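Local coordinates for CBS domain-containing protein (Listeria monocytogenes, PDB 6XNV) that binds the cyclic dinucleotide c-di-AMP through its CBS domains and is probably a nucleotide-sensing regulatory protein, at residues V37-L42 against P62-E67; F68-L73 against S134-E139; D106-K111 against P127-V132. All coordinates share one frame; numbering follows the deposited sequence.

Contact 1 of 3, residues V37-L42 against P62-E67; sequences VAHVQL and PVLDFE. With 2BA ((2R,3R,3aS,5R,7aR,9R,10R,10aS,12R,14aR)-2,9-bis(6-amino-9H-purin-9-yl)octahydro-2H,7H-difuro[3,2-d:3',2'-j][1,3,7,9,2,8 ]tetraoxadiphosphacyclododecine-3,5,10,12-tetrol 5,12-dioxide), chain C.
Val40 and Val63 share one face of the strand pair, where CG2 of Val40 touches CG2 of Val63 at 4.0 Å; just past the strand, the CD2 branch of Leu42 reaches CG1 of Val63. Nearer the ligand, CG1 of Val37 stands anti to its own nitrogen (chi1 167°), which carries it to CG of Pro62 (3.8 Å). Phe138 packs on Val37, Pro62 and Leu64. Strands 40-41 and 60-64 run parallel, joined through helix 46-56 as a beta-alpha-beta unit of the CBS fold. Their ladder is regular: Val40 N donates to Pro62 O, Leu64 N to Val40 O at 3.0 Å, and Leu42 N to Leu64 O. Further out, Leu64 lays its CD1 methyl over one face of the His39 imidazole, a CH-pi contact with CD1 of Leu64 3.6 Å from the ring centroid of His39. The two side chains meet at about a right angle. ND1 of His39 gives a nearly straight bond to Val37 O (3.2 Å), lying in the ring plane, which helps to hold the imidazole at the rotation in which Leu64 meets its face. A bend at chi2 (-88°) turns the Gln41 amide back toward the neighbouring strand, where NE2 makes a weak bond to Asp65 O (3.5 Å). At the opposite end of the segment, Ala38 N donates to N1 of a c-di-AMP adenine at 3.1 Å, and Lys36 O and Val60 O also bond the ligand.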
loop_
_atom_site.group_PDB
_atom_site.type_symbol
_atom_site.label_atom_id
_atom_site.label_comp_id
_atom_site.label_asym_id
_atom_site.label_seq_id
_atom_site.Cartn_x
_atom_site.Cartn_y
_atom_site.Cartn_z
ATOM N N VAL A 37 -1.253 -12.803 -9.588
ATOM C CA VAL A 37 -1.897 -11.671 -8.934
ATOM C C VAL A 37 -2.957 -12.215 -7.990
ATOM O O VAL A 37 -3.890 -12.897 -8.432
ATOM C CB VAL A 37 -2.535 -10.719 -9.960
ATOM C CG1 VAL A 37 -3.484 -9.722 -9.275
ATOM C CG2 VAL A 37 -1.478 -10.004 -10.781
ATOM N N ALA A 38 -2.826 -11.910 -6.698
ATOM C CA ALA A 38 -3.871 -12.263 -5.751
ATOM C C ALA A 38 -5.119 -11.427 -6.002
ATOM O O ALA A 38 -5.037 -10.254 -6.378
ATOM C CB ALA A 38 -3.399 -12.057 -4.311
ATOM N N HIS A 39 -6.281 -12.043 -5.777
ATOM C CA HIS A 39 -7.565 -11.381 -5.966
ATOM C C HIS A 39 -8.616 -12.058 -5.107
ATOM O O HIS A 39 -8.473 -13.215 -4.722
ATOM C CB HIS A 39 -8.012 -11.434 -7.423
ATOM C CG HIS A 39 -8.140 -12.826 -7.945
ATOM N ND1 HIS A 39 -7.048 -13.589 -8.303
ATOM C CD2 HIS A 39 -9.227 -13.606 -8.147
ATOM C CE1 HIS A 39 -7.461 -14.772 -8.721
ATOM N NE2 HIS A 39 -8.778 -14.806 -8.640
ATOM N N VAL A 40 -9.697 -11.342 -4.839
ATOM C CA VAL A 40 -10.851 -11.950 -4.189
ATOM C C VAL A 40 -11.959 -12.033 -5.212
ATOM O O VAL A 40 -11.989 -11.288 -6.195
ATOM C CB VAL A 40 -11.337 -11.196 -2.940
ATOM C CG1 VAL A 40 -10.156 -10.776 -2.080
ATOM C CG2 VAL A 40 -12.139 -9.992 -3.346
ATOM N N GLN A 41 -12.883 -12.950 -4.967
ATOM C CA GLN A 41 -13.975 -13.222 -5.881
ATOM C C GLN A 41 -15.243 -12.518 -5.428
ATOM O O GLN A 41 -15.496 -12.366 -4.233
ATOM C CB GLN A 41 -14.224 -14.725 -5.971
ATOM C CG GLN A 41 -13.155 -15.454 -6.753
ATOM C CD GLN A 41 -13.475 -15.497 -8.231
ATOM O OE1 GLN A 41 -14.635 -15.673 -8.623
ATOM N NE2 GLN A 41 -12.457 -15.316 -9.063
ATOM N N LEU A 42 -16.043 -12.115 -6.408
ATOM C CA LEU A 42 -17.367 -11.554 -6.171
ATOM C C LEU A 42 -18.195 -12.449 -5.261
ATOM O O LEU A 42 -18.071 -13.678 -5.278
ATOM C CB LEU A 42 -18.108 -11.400 -7.492
ATOM C CG LEU A 42 -18.035 -10.059 -8.194
ATOM C CD1 LEU A 42 -19.047 -10.060 -9.342
ATOM C CD2 LEU A 42 -18.300 -8.931 -7.217
ATOM N N PRO A 62 -7.337 -6.851 -6.945
ATOM C CA PRO A 62 -8.551 -6.835 -7.762
ATOM C C PRO A 62 -9.626 -7.779 -7.242
ATOM O O PRO A 62 -9.388 -8.729 -6.485
ATOM C CB PRO A 62 -8.062 -7.262 -9.146
ATOM C CG PRO A 62 -6.759 -7.865 -8.950
ATOM C CD PRO A 62 -6.157 -7.231 -7.738
ATOM N N VAL A 63 -10.843 -7.456 -7.652
ATOM C CA VAL A 63 -12.013 -8.289 -7.456
ATOM C C VAL A 63 -12.399 -8.848 -8.811
ATOM O O VAL A 63 -12.697 -8.079 -9.734
ATOM C CB VAL A 63 -13.174 -7.485 -6.858
ATOM C CG1 VAL A 63 -14.354 -8.396 -6.605
ATOM C CG2 VAL A 63 -12.703 -6.745 -5.614
ATOM N N LEU A 64 -12.410 -10.174 -8.934
ATOM C CA LEU A 64 -12.805 -10.836 -10.170
ATOM C C LEU A 64 -14.044 -11.702 -9.947
ATOM O O LEU A 64 -14.322 -12.159 -8.837
ATOM C CB LEU A 64 -11.669 -11.712 -10.725
ATOM C CG LEU A 64 -10.293 -11.067 -10.889
ATOM C CD1 LEU A 64 -9.247 -12.093 -11.308
ATOM C CD2 LEU A 64 -10.381 -9.901 -11.872
ATOM N N ASP A 65 -14.766 -11.953 -11.035
ATOM C CA ASP A 65 -15.891 -12.870 -11.030
ATOM C C ASP A 65 -15.441 -14.243 -11.526
ATOM O O ASP A 65 -14.269 -14.459 -11.875
ATOM C CB ASP A 65 -17.078 -12.320 -11.847
ATOM C CG ASP A 65 -16.823 -12.255 -13.371
ATOM O OD1 ASP A 65 -15.909 -12.919 -13.921
ATOM O OD2 ASP A 65 -17.581 -11.511 -14.031
ATOM N N PHE A 66 -16.396 -15.179 -11.571
ATOM C CA PHE A 66 -16.061 -16.546 -11.924
ATOM C C PHE A 66 -15.630 -16.692 -13.375
ATOM O O PHE A 66 -15.145 -17.760 -13.753
ATOM C CB PHE A 66 -17.243 -17.470 -11.606
ATOM C CG PHE A 66 -18.315 -17.452 -12.635
ATOM C CD1 PHE A 66 -19.178 -16.372 -12.739
ATOM C CD2 PHE A 66 -18.467 -18.517 -13.504
ATOM C CE1 PHE A 66 -20.169 -16.357 -13.708
ATOM C CE2 PHE A 66 -19.454 -18.512 -14.457
ATOM C CZ PHE A 66 -20.306 -17.433 -14.562
ATOM N N GLU A 67 -15.760 -15.656 -14.196
ATOM C CA GLU A 67 -15.256 -15.719 -15.562
ATOM C C GLU A 67 -14.008 -14.865 -15.757
ATOM O O GLU A 67 -13.584 -14.651 -16.898
ATOM C CB GLU A 67 -16.346 -15.306 -16.548
ATOM C CG GLU A 67 -17.305 -16.455 -16.869
ATOM C CD GLU A 67 -18.586 -15.990 -17.542
ATOM O OE1 GLU A 67 -18.888 -14.776 -17.466
ATOM O OE2 GLU A 67 -19.271 -16.837 -18.160
HETATM P P 2BA C . 4.766 -2.892 -6.359
HETATM O O1P 2BA C . 5.361 -4.213 -6.749
HETATM O O2P 2BA C . 4.907 -1.708 -7.295
HETATM O "O5'" 2BA C . 3.174 -3.130 -6.123
HETATM C "C5'" 2BA C . 2.280 -2.026 -6.179
HETATM C "C4'" 2BA C . 0.916 -2.448 -5.669
HETATM O "O4'" 2BA C . 0.298 -3.289 -6.657
HETATM C "C3'" 2BA C . 0.975 -3.292 -4.402
HETATM O "O3'" 2BA C . 0.953 -2.460 -3.260
HETATM C "C2'" 2BA C . -0.291 -4.117 -4.526
HETATM O "O2'" 2BA C . -1.472 -3.361 -4.252
HETATM C "C1'" 2BA C . -0.409 -4.351 -6.010
HETATM N N9 2BA C . 0.249 -5.624 -6.341
HETATM C C8 2BA C . 1.506 -5.778 -6.793
HETATM N N7 2BA C . 1.795 -7.088 -7.005
HETATM C C5 2BA C . 0.701 -7.786 -6.674
HETATM C C6 2BA C . 0.310 -9.208 -6.674
HETATM N N6 2BA C . 1.154 -10.198 -7.060
HETATM N N1 2BA C . -0.942 -9.490 -6.260
HETATM C C2 2BA C . -1.809 -8.549 -5.866
HETATM N N3 2BA C . -1.524 -7.245 -5.849
HETATM C C4 2BA C . -0.307 -6.812 -6.237
HETATM P P1 2BA C . 1.397 -2.934 -1.800
HETATM O O1P1 2BA C . 0.801 -4.269 -1.411
HETATM O O2P1 2BA C . 1.180 -1.703 -0.996
HETATM O "O5'1" 2BA C . 2.975 -3.143 -2.070
HETATM C "C5'1" 2BA C . 3.846 -2.013 -2.117
HETATM C "C4'1" 2BA C . 5.251 -2.475 -2.511
HETATM O "O4'1" 2BA C . 5.821 -3.366 -1.530
HETATM C "C3'1" 2BA C . 5.236 -3.273 -3.801
HETATM O "O3'1" 2BA C . 5.279 -2.404 -4.920
HETATM C "C2'1" 2BA C . 6.455 -4.170 -3.676
HETATM O "O2'1" 2BA C . 7.582 -3.530 -4.315
HETATM C "C1'1" 2BA C . 6.663 -4.321 -2.163
HETATM N N91 2BA C . 6.172 -5.663 -1.866
HETATM C C81 2BA C . 5.027 -6.000 -1.243
HETATM N N71 2BA C . 4.901 -7.362 -1.213
HETATM C C51 2BA C . 5.972 -7.905 -1.816
HETATM C C61 2BA C . 6.482 -9.251 -2.149
HETATM N N61 2BA C . 5.829 -10.381 -1.806
HETATM N N11 2BA C . 7.653 -9.344 -2.810
HETATM C C21 2BA C . 8.348 -8.270 -3.184
HETATM N N31 2BA C . 7.949 -7.020 -2.910
HETATM C C41 2BA C . 6.794 -6.774 -2.249
#

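Contact 2 of 3, residues F68-L73 against S134-E139; sequences FKLHGL and SDHHFE
Two beta-hairpin turns meet here, one from each half of a CBS-motif pair, and the Phe68-Lys69-Leu70 and His136-His137-Phe138 backbones join them by a single beta bridge, consistent with the pseudo-twofold pairing of a Bateman module. Lys69 and His137 form its centre, with their CA atoms 4.3 Å apart. The bonds are reciprocal: Phe138 N donates to Phe68 O at 2.9 Å and Leu70 N to His136 O at 3.0 Å, both nearly straight. The two turns are built alike. Phe68 and His136 both have positive phi, and each gives its carbonyl to the bridge with the other turn. Each turn is closed by a preceding aspartate: Asp65 OD1 accepts from Lys69 N, and Asp133 OD1 from His137 N and Asp135 N. Behind the bridge, Leu70 and Phe138 direct their side chains toward one another's segment, CB of Leu70 lying 4.3 Å from CB of Phe138. In both, CG is anti to the backbone nitrogen (chi1 175° and 171°), carrying the side chains into a shared apolar interior where each also meets Pro62, Leu64 and Cys130. The outer flanks are more open. CD2 of Phe68 comes within 3.9 Å of Phe138 O, which lies at the ring edge near its plane. Lys69 packs its aliphatic stem on the second turn, and its amino group stays out of contact with the His136 imidazole. His136 turns an edge toward the Leu70 backbone; its exact setting is doubtful because the model is too tight at that point. Beside it, CG of Lys69 stands 4.0 Å from CB of His136.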
loop_
_atom_site.group_PDB
_atom_site.type_symbol
_atom_site.label_atom_id
_atom_site.label_comp_id
_atom_site.label_asym_id
_atom_site.label_seq_id
_atom_site.Cartn_x
_atom_site.Cartn_y
_atom_site.Cartn_z
ATOM N N PHE A 68 -13.401 -14.396 -14.670
ATOM C CA PHE A 68 -12.205 -13.569 -14.701
ATOM C C PHE A 68 -12.488 -12.163 -15.200
ATOM O O PHE A 68 -11.578 -11.485 -15.684
ATOM C CB PHE A 68 -11.090 -14.218 -15.539
ATOM C CG PHE A 68 -9.977 -14.784 -14.716
ATOM C CD1 PHE A 68 -10.259 -15.601 -13.631
ATOM C CD2 PHE A 68 -8.642 -14.490 -15.017
ATOM C CE1 PHE A 68 -9.235 -16.127 -12.855
ATOM C CE2 PHE A 68 -7.612 -15.011 -14.250
ATOM C CZ PHE A 68 -7.908 -15.834 -13.160
ATOM N N LYS A 69 -13.729 -11.700 -15.118
ATOM C CA LYS A 69 -13.993 -10.304 -15.427
ATOM C C LYS A 69 -13.582 -9.438 -14.245
ATOM O O LYS A 69 -13.782 -9.811 -13.081
ATOM C CB LYS A 69 -15.462 -10.078 -15.760
ATOM C CG LYS A 69 -15.745 -8.718 -16.390
ATOM C CD LYS A 69 -17.232 -8.316 -16.275
ATOM C CE LYS A 69 -17.413 -6.803 -16.318
ATOM N NZ LYS A 69 -18.172 -6.403 -17.523
ATOM N N LEU A 70 -12.997 -8.283 -14.547
ATOM C CA LEU A 70 -12.573 -7.346 -13.512
ATOM C C LEU A 70 -13.752 -6.486 -13.085
ATOM O O LEU A 70 -14.409 -5.874 -13.928
ATOM C CB LEU A 70 -11.435 -6.463 -14.012
ATOM C CG LEU A 70 -10.976 -5.366 -13.059
ATOM C CD1 LEU A 70 -10.382 -5.977 -11.793
ATOM C CD2 LEU A 70 -9.955 -4.479 -13.789
ATOM N N HIS A 71 -14.017 -6.439 -11.782
ATOM C CA HIS A 71 -15.110 -5.623 -11.276
ATOM C C HIS A 71 -14.692 -4.522 -10.329
ATOM O O HIS A 71 -15.414 -3.527 -10.231
ATOM C CB HIS A 71 -16.142 -6.484 -10.554
ATOM C CG HIS A 71 -16.966 -7.314 -11.474
ATOM N ND1 HIS A 71 -18.207 -6.918 -11.921
ATOM C CD2 HIS A 71 -16.717 -8.511 -12.057
ATOM C CE1 HIS A 71 -18.699 -7.847 -12.723
ATOM N NE2 HIS A 71 -17.815 -8.824 -12.820
ATOM N N GLY A 72 -13.583 -4.676 -9.603
ATOM C CA GLY A 72 -13.276 -3.689 -8.582
ATOM C C GLY A 72 -11.868 -3.854 -8.050
ATOM O O GLY A 72 -11.104 -4.722 -8.487
ATOM N N LEU A 73 -11.529 -2.979 -7.100
ATOM C CA LEU A 73 -10.343 -3.118 -6.266
ATOM C C LEU A 73 -10.774 -3.033 -4.803
ATOM O O LEU A 73 -11.652 -2.239 -4.454
ATOM C CB LEU A 73 -9.300 -2.026 -6.585
ATOM C CG LEU A 73 -8.974 -1.682 -8.050
ATOM C CD1 LEU A 73 -8.175 -0.366 -8.156
ATOM C CD2 LEU A 73 -8.220 -2.824 -8.734
ATOM N N SER A 134 -10.773 -6.626 -24.375
ATOM C CA SER A 134 -11.923 -5.813 -24.758
ATOM C C SER A 134 -13.220 -6.264 -24.103
ATOM O O SER A 134 -14.195 -5.510 -24.137
ATOM C CB SER A 134 -12.083 -5.791 -26.278
ATOM O OG SER A 134 -10.827 -5.625 -26.915
ATOM N N ASP A 135 -13.258 -7.450 -23.497
ATOM C CA ASP A 135 -14.421 -7.888 -22.734
ATOM C C ASP A 135 -14.196 -7.730 -21.241
ATOM O O ASP A 135 -14.917 -8.335 -20.436
ATOM C CB ASP A 135 -14.778 -9.341 -23.068
ATOM C CG ASP A 135 -15.204 -9.518 -24.517
ATOM O OD1 ASP A 135 -16.050 -8.717 -24.983
ATOM O OD2 ASP A 135 -14.677 -10.439 -25.187
ATOM N N HIS A 136 -13.194 -6.940 -20.862
ATOM C CA HIS A 136 -12.861 -6.655 -19.472
ATOM C C HIS A 136 -12.393 -7.902 -18.725
ATOM O O HIS A 136 -12.464 -7.957 -17.492
ATOM C CB HIS A 136 -14.037 -5.992 -18.745
ATOM C CG HIS A 136 -13.629 -4.871 -17.838
ATOM N ND1 HIS A 136 -12.973 -3.741 -18.289
ATOM C CD2 HIS A 136 -13.753 -4.718 -16.497
ATOM C CE1 HIS A 136 -12.731 -2.932 -17.268
ATOM N NE2 HIS A 136 -13.192 -3.504 -16.168
ATOM N N HIS A 137 -11.916 -8.919 -19.440
ATOM C CA HIS A 137 -11.218 -9.999 -18.758
ATOM C C HIS A 137 -9.899 -9.471 -18.209
ATOM O O HIS A 137 -9.205 -8.688 -18.859
ATOM C CB HIS A 137 -10.974 -11.183 -19.693
ATOM C CG HIS A 137 -12.235 -11.847 -20.159
ATOM N ND1 HIS A 137 -12.491 -12.115 -21.489
ATOM C CD2 HIS A 137 -13.322 -12.276 -19.473
ATOM C CE1 HIS A 137 -13.679 -12.681 -21.600
ATOM N NE2 HIS A 137 -14.206 -12.785 -20.393
ATOM N N PHE A 138 -9.564 -9.897 -17.003
ATOM C CA PHE A 138 -8.369 -9.419 -16.331
ATOM C C PHE A 138 -7.150 -10.175 -16.852
ATOM O O PHE A 138 -7.097 -11.401 -16.757
ATOM C CB PHE A 138 -8.553 -9.615 -14.833
ATOM C CG PHE A 138 -7.339 -9.360 -14.023
ATOM C CD1 PHE A 138 -6.915 -8.068 -13.773
ATOM C CD2 PHE A 138 -6.625 -10.420 -13.475
ATOM C CE1 PHE A 138 -5.795 -7.833 -12.991
ATOM C CE2 PHE A 138 -5.492 -10.198 -12.703
ATOM C CZ PHE A 138 -5.075 -8.909 -12.453
ATOM N N GLU A 139 -6.159 -9.451 -17.383
ATOM C CA GLU A 139 -4.961 -10.083 -17.923
ATOM C C GLU A 139 -3.731 -9.929 -17.045
ATOM O O GLU A 139 -2.814 -10.751 -17.144
ATOM C CB GLU A 139 -4.657 -9.537 -19.324
ATOM C CG GLU A 139 -5.761 -9.917 -20.290
ATOM C CD GLU A 139 -5.297 -10.071 -21.711
ATOM O OE1 GLU A 139 -4.605 -9.154 -22.202
ATOM O OE2 GLU A 139 -5.623 -11.118 -22.330
#

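Contact 3 of 3, residues D106-K111 against P127-V132; sequences DFPVIK and PFVCVV. With 2BA ((2R,3R,3aS,5R,7aR,9R,10R,10aS,12R,14aR)-2,9-bis(6-amino-9H-purin-9-yl)octahydro-2H,7H-difuro[3,2-d:3',2'-j][1,3,7,9,2,8 ]tetraoxadiphosphacyclododecine-3,5,10,12-tetrol 5,12-dioxide), chain C.
Ile110 and Val129 make the tight end of this contact, CG1 of Ile110 meeting CG1 of Val129 at 3.5 Å with the two side chains crossing at about a right angle. CD1 of Ile110 rests on the same methyl, so a single branch of Val129 takes the outer two carbons of the isoleucine. That branch stands opposite the nitrogen of its own residue (chi1 176°), while CG2 of Val129 is left to approach the Pro108 ring. Beside it, CB of Ile110 lies 3.8 Å from CB of Val131. Ile119 and Arg118 of helix 116-123 also touch Ile110. Both backbone polar groups of Ile110 are bonded to the neighbouring strand: Ile110 N gives a short, straight bond to Cys130 O (2.7 Å), in the carbonyl plane, and Ile110 O accepts from Val132 N at 3.0 Å. The short, weakly bonded strand 109-110 thus runs parallel to strand 128-132, and, connected through helix 116-123, the two form a beta-alpha-beta unit of the CBS domain, strand 109-110 being the outermost strand of its sheet within the chain. Packing is looser toward the Lys111 end, where CG2 of the partly exposed Val109 and CG2 of Val132 are 4.1 Å apart. The exposed Lys111, bent at chi2 and at both torsions beyond it, folds back to lie alongside Val132 with its CD 4.2 Å from CG2 of Val132. Val109 O is taken by Arg118 NH1. Beyond the paired part, strand 128-132 leads to the c-di-AMP ligand: Phe128, with the edge of its ring toward the sulfur of Cys130, brings CD1 to within 3.0 Å of the ribose O4' of c-di-AMP, and Pro127 O approaches C5' of the same nucleotide.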
loop_
_atom_site.group_PDB
_atom_site.type_symbol
_atom_site.label_atom_id
_atom_site.label_comp_id
_atom_site.label_asym_id
_atom_site.label_seq_id
_atom_site.Cartn_x
_atom_site.Cartn_y
_atom_site.Cartn_z
ATOM N N ASP A 106 -14.482 2.618 -9.565
ATOM C CA ASP A 106 -14.025 3.644 -10.504
ATOM C C ASP A 106 -12.494 3.738 -10.407
ATOM O O ASP A 106 -11.946 4.297 -9.453
ATOM C CB ASP A 106 -14.730 4.978 -10.225
ATOM C CG ASP A 106 -16.269 4.923 -10.506
ATOM O OD1 ASP A 106 -16.663 5.001 -11.692
ATOM O OD2 ASP A 106 -17.083 4.790 -9.548
ATOM N N PHE A 107 -11.811 3.173 -11.402
ATOM C CA PHE A 107 -10.362 3.051 -11.445
ATOM C C PHE A 107 -9.965 2.979 -12.903
ATOM O O PHE A 107 -10.776 2.556 -13.731
ATOM C CB PHE A 107 -9.885 1.791 -10.707
ATOM C CG PHE A 107 -10.605 0.538 -11.141
ATOM C CD1 PHE A 107 -10.113 -0.235 -12.171
ATOM C CD2 PHE A 107 -11.797 0.159 -10.534
ATOM C CE1 PHE A 107 -10.789 -1.367 -12.590
ATOM C CE2 PHE A 107 -12.470 -0.987 -10.940
ATOM C CZ PHE A 107 -11.962 -1.749 -11.977
ATOM N N PRO A 108 -8.744 3.358 -13.253
ATOM C CA PRO A 108 -8.296 3.237 -14.647
ATOM C C PRO A 108 -7.845 1.818 -14.985
ATOM O O PRO A 108 -7.535 1.011 -14.109
ATOM C CB PRO A 108 -7.122 4.207 -14.705
ATOM C CG PRO A 108 -6.516 4.068 -13.327
ATOM C CD PRO A 108 -7.690 3.905 -12.381
ATOM N N VAL A 109 -7.817 1.518 -16.290
ATOM C CA VAL A 109 -7.368 0.223 -16.799
ATOM C C VAL A 109 -6.580 0.435 -18.089
ATOM O O VAL A 109 -6.740 1.440 -18.783
ATOM C CB VAL A 109 -8.533 -0.772 -17.064
ATOM C CG1 VAL A 109 -9.431 -0.914 -15.852
ATOM C CG2 VAL A 109 -9.349 -0.349 -18.291
ATOM N N ILE A 110 -5.710 -0.535 -18.402
ATOM C CA ILE A 110 -4.947 -0.560 -19.643
ATOM C C ILE A 110 -5.683 -1.451 -20.637
ATOM O O ILE A 110 -5.870 -2.650 -20.387
ATOM C CB ILE A 110 -3.520 -1.094 -19.430
ATOM C CG1 ILE A 110 -2.833 -0.444 -18.232
ATOM C CG2 ILE A 110 -2.688 -0.903 -20.697
ATOM C CD1 ILE A 110 -2.666 1.023 -18.387
ATOM N N LYS A 111 -6.065 -0.886 -21.776
ATOM C CA LYS A 111 -6.623 -1.658 -22.881
ATOM C C LYS A 111 -5.568 -2.113 -23.882
ATOM O O LYS A 111 -5.777 -3.111 -24.580
ATOM C CB LYS A 111 -7.678 -0.836 -23.638
ATOM C CG LYS A 111 -8.799 -0.238 -22.790
ATOM C CD LYS A 111 -9.906 -1.243 -22.523
ATOM C CE LYS A 111 -11.294 -0.578 -22.510
ATOM N NZ LYS A 111 -11.287 0.819 -21.953
ATOM N N PRO A 127 -0.519 3.001 -7.564
ATOM C CA PRO A 127 0.596 2.048 -7.422
ATOM C C PRO A 127 0.572 0.949 -8.451
ATOM O O PRO A 127 1.610 0.333 -8.682
ATOM C CB PRO A 127 0.406 1.476 -6.005
ATOM C CG PRO A 127 -0.377 2.537 -5.283
ATOM C CD PRO A 127 -1.317 3.120 -6.332
ATOM N N PHE A 128 -0.575 0.662 -9.064
ATOM C CA PHE A 128 -0.652 -0.325 -10.130
ATOM C C PHE A 128 -1.917 -0.062 -10.921
ATOM O O PHE A 128 -2.870 0.541 -10.409
ATOM C CB PHE A 128 -0.663 -1.756 -9.590
ATOM C CG PHE A 128 -1.980 -2.159 -8.950
ATOM C CD1 PHE A 128 -2.226 -1.908 -7.599
ATOM C CD2 PHE A 128 -2.973 -2.779 -9.699
ATOM C CE1 PHE A 128 -3.414 -2.294 -7.005
ATOM C CE2 PHE A 128 -4.181 -3.137 -9.120
ATOM C CZ PHE A 128 -4.403 -2.903 -7.769
ATOM N N VAL A 129 -1.929 -0.565 -12.163
ATOM C CA VAL A 129 -3.077 -0.456 -13.058
ATOM C C VAL A 129 -3.339 -1.806 -13.707
ATOM O O VAL A 129 -2.430 -2.421 -14.276
ATOM C CB VAL A 129 -2.875 0.615 -14.144
ATOM C CG1 VAL A 129 -4.078 0.603 -15.097
ATOM C CG2 VAL A 129 -2.686 1.991 -13.497
ATOM N N CYS A 130 -4.588 -2.250 -13.638
ATOM C CA CYS A 130 -4.987 -3.487 -14.286
ATOM C C CYS A 130 -4.973 -3.344 -15.813
ATOM O O CYS A 130 -5.283 -2.285 -16.368
ATOM C CB CYS A 130 -6.379 -3.894 -13.796
ATOM S SG CYS A 130 -6.485 -4.213 -11.993
ATOM N N VAL A 131 -4.620 -4.418 -16.504
ATOM C CA VAL A 131 -4.781 -4.489 -17.950
ATOM C C VAL A 131 -5.853 -5.525 -18.234
ATOM O O VAL A 131 -5.873 -6.592 -17.613
ATOM C CB VAL A 131 -3.454 -4.811 -18.654
ATOM C CG1 VAL A 131 -2.809 -5.919 -17.966
ATOM C CG2 VAL A 131 -3.682 -5.193 -20.123
ATOM N N VAL A 132 -6.779 -5.184 -19.120
ATOM C CA VAL A 132 -7.896 -6.046 -19.463
ATOM C C VAL A 132 -7.945 -6.181 -20.974
ATOM O O VAL A 132 -7.321 -5.407 -21.705
ATOM C CB VAL A 132 -9.234 -5.497 -18.930
ATOM C CG1 VAL A 132 -9.140 -5.272 -17.433
ATOM C CG2 VAL A 132 -9.556 -4.205 -19.624
HETATM P P 2BA C . 4.766 -2.892 -6.359
HETATM O O1P 2BA C . 5.361 -4.213 -6.749
HETATM O O2P 2BA C . 4.907 -1.708 -7.295
HETATM O "O5'" 2BA C . 3.174 -3.130 -6.123
HETATM C "C5'" 2BA C . 2.280 -2.026 -6.179
HETATM C "C4'" 2BA C . 0.916 -2.448 -5.669
HETATM O "O4'" 2BA C . 0.298 -3.289 -6.657
HETATM C "C3'" 2BA C . 0.975 -3.292 -4.402
HETATM O "O3'" 2BA C . 0.953 -2.460 -3.260
HETATM C "C2'" 2BA C . -0.291 -4.117 -4.526
HETATM O "O2'" 2BA C . -1.472 -3.361 -4.252
HETATM C "C1'" 2BA C . -0.409 -4.351 -6.010
HETATM N N9 2BA C . 0.249 -5.624 -6.341
HETATM C C8 2BA C . 1.506 -5.778 -6.793
HETATM N N7 2BA C . 1.795 -7.088 -7.005
HETATM C C5 2BA C . 0.701 -7.786 -6.674
HETATM C C6 2BA C . 0.310 -9.208 -6.674
HETATM N N6 2BA C . 1.154 -10.198 -7.060
HETATM N N1 2BA C . -0.942 -9.490 -6.260
HETATM C C2 2BA C . -1.809 -8.549 -5.866
HETATM N N3 2BA C . -1.524 -7.245 -5.849
HETATM C C4 2BA C . -0.307 -6.812 -6.237
HETATM P P1 2BA C . 1.397 -2.934 -1.800
HETATM O O1P1 2BA C . 0.801 -4.269 -1.411
HETATM O O2P1 2BA C . 1.180 -1.703 -0.996
HETATM O "O5'1" 2BA C . 2.975 -3.143 -2.070
HETATM C "C5'1" 2BA C . 3.846 -2.013 -2.117
HETATM C "C4'1" 2BA C . 5.251 -2.475 -2.511
HETATM O "O4'1" 2BA C . 5.821 -3.366 -1.530
HETATM C "C3'1" 2BA C . 5.236 -3.273 -3.801
HETATM O "O3'1" 2BA C . 5.279 -2.404 -4.920
HETATM C "C2'1" 2BA C . 6.455 -4.170 -3.676
HETATM O "O2'1" 2BA C . 7.582 -3.530 -4.315
HETATM C "C1'1" 2BA C . 6.663 -4.321 -2.163
HETATM N N91 2BA C . 6.172 -5.663 -1.866
HETATM C C81 2BA C . 5.027 -6.000 -1.243
HETATM N N71 2BA C . 4.901 -7.362 -1.213
HETATM C C51 2BA C . 5.972 -7.905 -1.816
HETATM C C61 2BA C . 6.482 -9.251 -2.149
HETATM N N61 2BA C . 5.829 -10.381 -1.806
HETATM N N11 2BA C . 7.653 -9.344 -2.810
HETATM C C21 2BA C . 8.348 -8.270 -3.184
HETATM N N31 2BA C . 7.949 -7.020 -2.910
HETATM C C41 2BA C . 6.794 -6.774 -2.249
#

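How the contacts relate
Contacts 1 and 3 are equivalent in kind: each pairs the parallel strands of a beta-alpha-beta unit, and both reach the same c-di-AMP, one by a polar and one by a van der Waals approach. Contact 3 is the more buried and its side-chain packing is almost wholly aliphatic, whereas contact 1 is partly buried and adds an imidazole and an amide toward its outer edge. Contact 2 joins the two sheets, its 68-73 segment continuing the hairpin from strand 60-64 of contact 1 and its 134-139 segment that from strand 128-132 of contact 3. Its two backbone bonds make a single bridge near the surface, whereas Leu70 and Phe138 reach inward between the other two.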